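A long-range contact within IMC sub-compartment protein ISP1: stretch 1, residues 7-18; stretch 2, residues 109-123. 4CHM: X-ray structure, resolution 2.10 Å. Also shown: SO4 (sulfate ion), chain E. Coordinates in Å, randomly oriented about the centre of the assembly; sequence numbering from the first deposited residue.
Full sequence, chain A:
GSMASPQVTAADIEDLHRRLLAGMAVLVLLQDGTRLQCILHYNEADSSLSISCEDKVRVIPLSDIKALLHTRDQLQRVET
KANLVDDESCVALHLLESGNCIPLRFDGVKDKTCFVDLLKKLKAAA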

# COMPACT_ATOMS: atom_id res chain seq x y z
N GLN A 7 -3.27 18.58 4.25
CA GLN A 7 -2.13 17.82 3.85
C GLN A 7 -1.60 17.03 5.04
O GLN A 7 -1.77 17.43 6.20
CB GLN A 7 -1.04 18.74 3.29
CG GLN A 7 -0.31 19.54 4.33
CD GLN A 7 0.70 20.48 3.72
OE1 GLN A 7 0.50 21.70 3.68
NE2 GLN A 7 1.78 19.92 3.18
N VAL A 8 -0.94 15.92 4.75
CA VAL A 8 -0.49 15.03 5.81
C VAL A 8 0.74 15.55 6.59
O VAL A 8 1.69 16.08 6.01
CB VAL A 8 -0.29 13.59 5.29
CG1 VAL A 8 -1.61 13.05 4.75
CG2 VAL A 8 0.77 13.57 4.21
N THR A 9 0.73 15.36 7.90
CA THR A 9 1.82 15.80 8.76
C THR A 9 2.66 14.60 9.20
O THR A 9 2.31 13.43 8.94
CB THR A 9 1.25 16.42 10.02
OG1 THR A 9 0.42 15.45 10.65
CG2 THR A 9 0.38 17.64 9.68
N ALA A 10 3.73 14.89 9.95
CA ALA A 10 4.59 13.83 10.49
C ALA A 10 3.81 12.95 11.48
O ALA A 10 3.95 11.72 11.51
CB ALA A 10 5.83 14.43 11.14
N ALA A 11 2.93 13.57 12.25
CA ALA A 11 2.06 12.87 13.17
C ALA A 11 1.13 11.88 12.46
O ALA A 11 0.87 10.76 12.96
CB ALA A 11 1.24 13.88 13.94
N ASP A 12 0.52 12.34 11.36
CA ASP A 12 -0.30 11.47 10.49
C ASP A 12 0.50 10.25 10.08
O ASP A 12 0.01 9.13 10.17
CB ASP A 12 -0.69 12.22 9.21
CG ASP A 12 -1.71 13.29 9.47
OD1 ASP A 12 -2.40 13.20 10.49
OD2 ASP A 12 -1.80 14.24 8.66
N ILE A 13 1.69 10.49 9.55
CA ILE A 13 2.55 9.41 9.07
C ILE A 13 2.98 8.47 10.21
O ILE A 13 3.02 7.25 10.06
CB ILE A 13 3.78 9.96 8.33
CG1 ILE A 13 3.35 10.63 7.02
CG2 ILE A 13 4.81 8.85 8.07
CD1 ILE A 13 4.39 11.60 6.46
N GLU A 14 3.23 9.04 11.38
CA GLU A 14 3.63 8.21 12.49
C GLU A 14 2.45 7.38 13.00
O GLU A 14 2.65 6.27 13.49
CB GLU A 14 4.23 9.03 13.61
CG GLU A 14 4.41 8.22 14.89
CD GLU A 14 5.40 7.06 14.74
OE1 GLU A 14 6.26 7.09 13.82
OE2 GLU A 14 5.35 6.14 15.58
N ASP A 15 1.26 7.91 12.89
CA ASP A 15 0.08 7.18 13.28
C ASP A 15 -0.13 5.97 12.36
O ASP A 15 -0.42 4.87 12.83
CB ASP A 15 -1.15 8.10 13.30
CG ASP A 15 -2.41 7.38 13.78
OD1 ASP A 15 -2.59 7.24 15.00
OD2 ASP A 15 -3.17 6.88 12.93
N LEU A 16 0.02 6.18 11.05
CA LEU A 16 -0.04 5.07 10.13
C LEU A 16 1.08 4.05 10.46
O LEU A 16 0.87 2.84 10.42
CB LEU A 16 0.09 5.55 8.70
CG LEU A 16 0.02 4.41 7.69
CD1 LEU A 16 -1.31 3.69 7.86
CD2 LEU A 16 0.16 4.95 6.28
N HIS A 17 2.25 4.56 10.84
CA HIS A 17 3.39 3.69 11.19
C HIS A 17 3.03 2.77 12.34
O HIS A 17 3.21 1.54 12.27
CB HIS A 17 4.59 4.55 11.55
CG HIS A 17 5.88 3.81 11.64
ND1 HIS A 17 6.86 4.18 12.48
CD2 HIS A 17 6.39 2.74 10.90
CE1 HIS A 17 7.93 3.38 12.31
NE2 HIS A 17 7.64 2.51 11.34
N ARG A 18 2.44 3.35 13.38
CA ARG A 18 2.00 2.57 14.52
C ARG A 18 0.98 1.49 14.10
O ARG A 18 1.09 0.35 14.52
CB ARG A 18 1.42 3.46 15.60
CG ARG A 18 0.98 2.68 16.84
CD ARG A 18 0.07 3.48 17.75
NE ARG A 18 -1.33 3.18 17.50
CZ ARG A 18 -2.17 3.98 16.85
NH1 ARG A 18 -1.74 5.15 16.40
NH2 ARG A 18 -3.44 3.61 16.66
S SO4 E . 6.28 9.63 -7.80
O1 SO4 E . 6.23 11.10 -8.01
O2 SO4 E . 5.47 8.98 -8.82
O3 SO4 E . 5.75 9.31 -6.45
O4 SO4 E . 7.66 9.16 -7.88
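Stretch 2 (109-123) VKDKTCFVDLLKKLK

Stretch 2 is helical throughout, residues 109-123, whereas stretch 1 enters as an extended segment and turns helical at A10; both helices run on beyond the stretches. Their axes cross almost at right angles, at -86°, with a closest approach of 9.0 Å, so contact is concentrated around one crossing point. The nearest CA atoms across the stretches are I13 CA and C114 CA, 5.2 Å apart. T9 caps the start of the first helix: its OG1 accepts from D12 N (3.2 Å), and T9 N in return donates to D12 OD2 (2.9 Å).

The small side chain of C114 points toward stretch 1 and lies at the centre of the contact. Its SG is 3.7 Å from V8 CG1, 3.6 Å from D12 CB and 4.2 Å from I13 CG1, while C114 CB meets L16 CD2 at 3.5 Å. L16 (chi1 t, chi2 p) is a knob in a hole formed by D111, C114, F115 and L118; its CD2 reaches the helix backbone, 3.1 Å from F115 N, and lies near the plane of the F115 ring, at its edge.

Toward the N-terminal end of stretch 2, K110, fully extended through chi3, brings NZ to D12 OD1 at 3.0 Å, a hydrogen-bonded salt bridge. The D12 carboxylate thus bonds within stretch 1 through OD2 (to T9 N) and across to K110 NZ through OD1. V8, ahead of the helix, packs its CG2 4.1 Å from T113 CG2 and 3.6 Å from D117 OD2.

Farther along, I13 rests on C114 and, one turn on, on D117 and L118, with I13 CD1 3.7 Å from D117 CB and I13 CG2 4.0 Å from L118 CB. L118 CD2 approaches H17 CA at 3.7 Å, and H17 CD2 lies 3.8 Å from L118 CD1, which approaches the H17 ring obliquely. Beyond the contact, K120 NZ donates to sulfate O3 at 3.0 Å.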

# COMPACT_ATOMS: atom_id res chain seq x y z
N VAL A 109 -8.38 8.36 1.46
CA VAL A 109 -7.32 9.05 0.76
C VAL A 109 -6.16 9.36 1.69
O VAL A 109 -5.01 9.33 1.28
CB VAL A 109 -7.86 10.36 0.09
CG1 VAL A 109 -6.74 11.07 -0.66
CG2 VAL A 109 -8.98 10.00 -0.88
N LYS A 110 -6.46 9.58 2.97
CA LYS A 110 -5.45 10.03 3.91
C LYS A 110 -4.46 8.94 4.25
O LYS A 110 -3.26 9.17 4.27
CB LYS A 110 -6.07 10.58 5.19
CG LYS A 110 -5.05 11.02 6.23
CD LYS A 110 -5.74 11.43 7.55
CE LYS A 110 -4.73 11.83 8.60
NZ LYS A 110 -5.24 12.92 9.48
N ASP A 111 -4.97 7.75 4.53
CA ASP A 111 -4.13 6.60 4.72
C ASP A 111 -3.35 6.27 3.46
O ASP A 111 -2.20 6.01 3.51
CB ASP A 111 -4.95 5.41 5.19
CG ASP A 111 -4.97 5.28 6.70
OD1 ASP A 111 -4.35 6.08 7.38
OD2 ASP A 111 -5.57 4.36 7.21
N LYS A 112 -4.00 6.35 2.31
CA LYS A 112 -3.36 6.04 1.07
C LYS A 112 -2.16 6.99 0.93
O LYS A 112 -1.08 6.57 0.66
CB LYS A 112 -4.35 6.26 -0.08
CG LYS A 112 -3.88 5.95 -1.49
CD LYS A 112 -2.83 6.93 -1.98
CE LYS A 112 -3.14 7.48 -3.35
NZ LYS A 112 -4.15 8.55 -3.38
N THR A 113 -2.39 8.27 1.20
CA THR A 113 -1.36 9.28 1.06
C THR A 113 -0.22 9.09 2.04
O THR A 113 0.91 9.11 1.65
CB THR A 113 -1.91 10.70 1.20
OG1 THR A 113 -2.93 10.92 0.25
CG2 THR A 113 -0.83 11.68 0.96
N CYS A 114 -0.55 8.84 3.30
CA CYS A 114 0.47 8.57 4.34
C CYS A 114 1.32 7.37 4.04
O CYS A 114 2.48 7.35 4.39
CB CYS A 114 -0.16 8.37 5.72
SG CYS A 114 -0.75 9.89 6.45
N PHE A 115 0.69 6.31 3.52
CA PHE A 115 1.43 5.11 3.21
C PHE A 115 2.56 5.37 2.25
O PHE A 115 3.65 4.77 2.37
CB PHE A 115 0.53 4.03 2.61
CG PHE A 115 1.23 2.70 2.43
CD1 PHE A 115 1.60 1.93 3.54
CD2 PHE A 115 1.44 2.18 1.18
CE1 PHE A 115 2.18 0.67 3.39
CE2 PHE A 115 2.09 0.94 1.01
CZ PHE A 115 2.45 0.19 2.12
N VAL A 116 2.26 6.14 1.20
CA VAL A 116 3.29 6.45 0.18
C VAL A 116 4.50 7.14 0.81
O VAL A 116 5.63 6.71 0.61
CB VAL A 116 2.70 7.26 -1.01
CG1 VAL A 116 3.81 7.78 -1.92
CG2 VAL A 116 1.74 6.38 -1.82
N ASP A 117 4.26 8.13 1.65
CA ASP A 117 5.32 8.80 2.38
C ASP A 117 6.07 7.91 3.35
O ASP A 117 7.26 7.91 3.37
CB ASP A 117 4.76 9.96 3.15
CG ASP A 117 4.18 11.01 2.27
OD1 ASP A 117 4.83 11.38 1.30
OD2 ASP A 117 3.08 11.44 2.53
N LEU A 118 5.36 7.12 4.13
CA LEU A 118 5.99 6.23 5.08
C LEU A 118 6.88 5.18 4.41
O LEU A 118 7.94 4.89 4.90
CB LEU A 118 4.93 5.53 5.93
CG LEU A 118 5.45 4.53 6.95
CD1 LEU A 118 6.32 5.19 7.98
CD2 LEU A 118 4.33 3.74 7.59
N LEU A 119 6.43 4.62 3.31
CA LEU A 119 7.19 3.63 2.60
C LEU A 119 8.47 4.22 2.04
O LEU A 119 9.51 3.62 2.06
CB LEU A 119 6.35 3.02 1.51
CG LEU A 119 6.21 1.52 1.55
CD1 LEU A 119 7.39 0.88 0.90
CD2 LEU A 119 6.01 0.98 2.94
N LYS A 120 8.37 5.43 1.55
CA LYS A 120 9.51 6.14 1.09
C LYS A 120 10.48 6.33 2.25
O LYS A 120 11.64 6.13 2.08
CB LYS A 120 9.09 7.48 0.49
CG LYS A 120 8.84 7.35 -1.00
CD LYS A 120 8.28 8.58 -1.68
CE LYS A 120 7.61 8.15 -2.97
NZ LYS A 120 7.65 9.11 -4.09
N LYS A 121 9.97 6.69 3.42
CA LYS A 121 10.83 6.89 4.55
C LYS A 121 11.54 5.61 4.96
O LYS A 121 12.72 5.61 5.11
CB LYS A 121 10.04 7.48 5.72
CG LYS A 121 10.16 8.99 5.87
CD LYS A 121 9.13 9.60 6.81
CE LYS A 121 9.77 10.20 8.07
NZ LYS A 121 9.27 11.57 8.38
N LEU A 122 10.84 4.49 5.03
CA LEU A 122 11.47 3.23 5.39
C LEU A 122 12.51 2.79 4.38
O LEU A 122 13.58 2.32 4.72
CB LEU A 122 10.43 2.14 5.51
CG LEU A 122 9.37 2.33 6.57
CD1 LEU A 122 8.29 1.30 6.38
CD2 LEU A 122 9.98 2.19 7.94
N LYS A 123 12.19 2.95 3.11
CA LYS A 123 13.11 2.67 1.99
C LYS A 123 14.36 3.57 2.03
O LYS A 123 15.48 3.08 1.90
CB LYS A 123 12.41 2.81 0.63
CG LYS A 123 11.67 1.55 0.19
CD LYS A 123 11.26 1.61 -1.28
CE LYS A 123 12.40 1.18 -2.20
NZ LYS A 123 12.93 -0.19 -1.86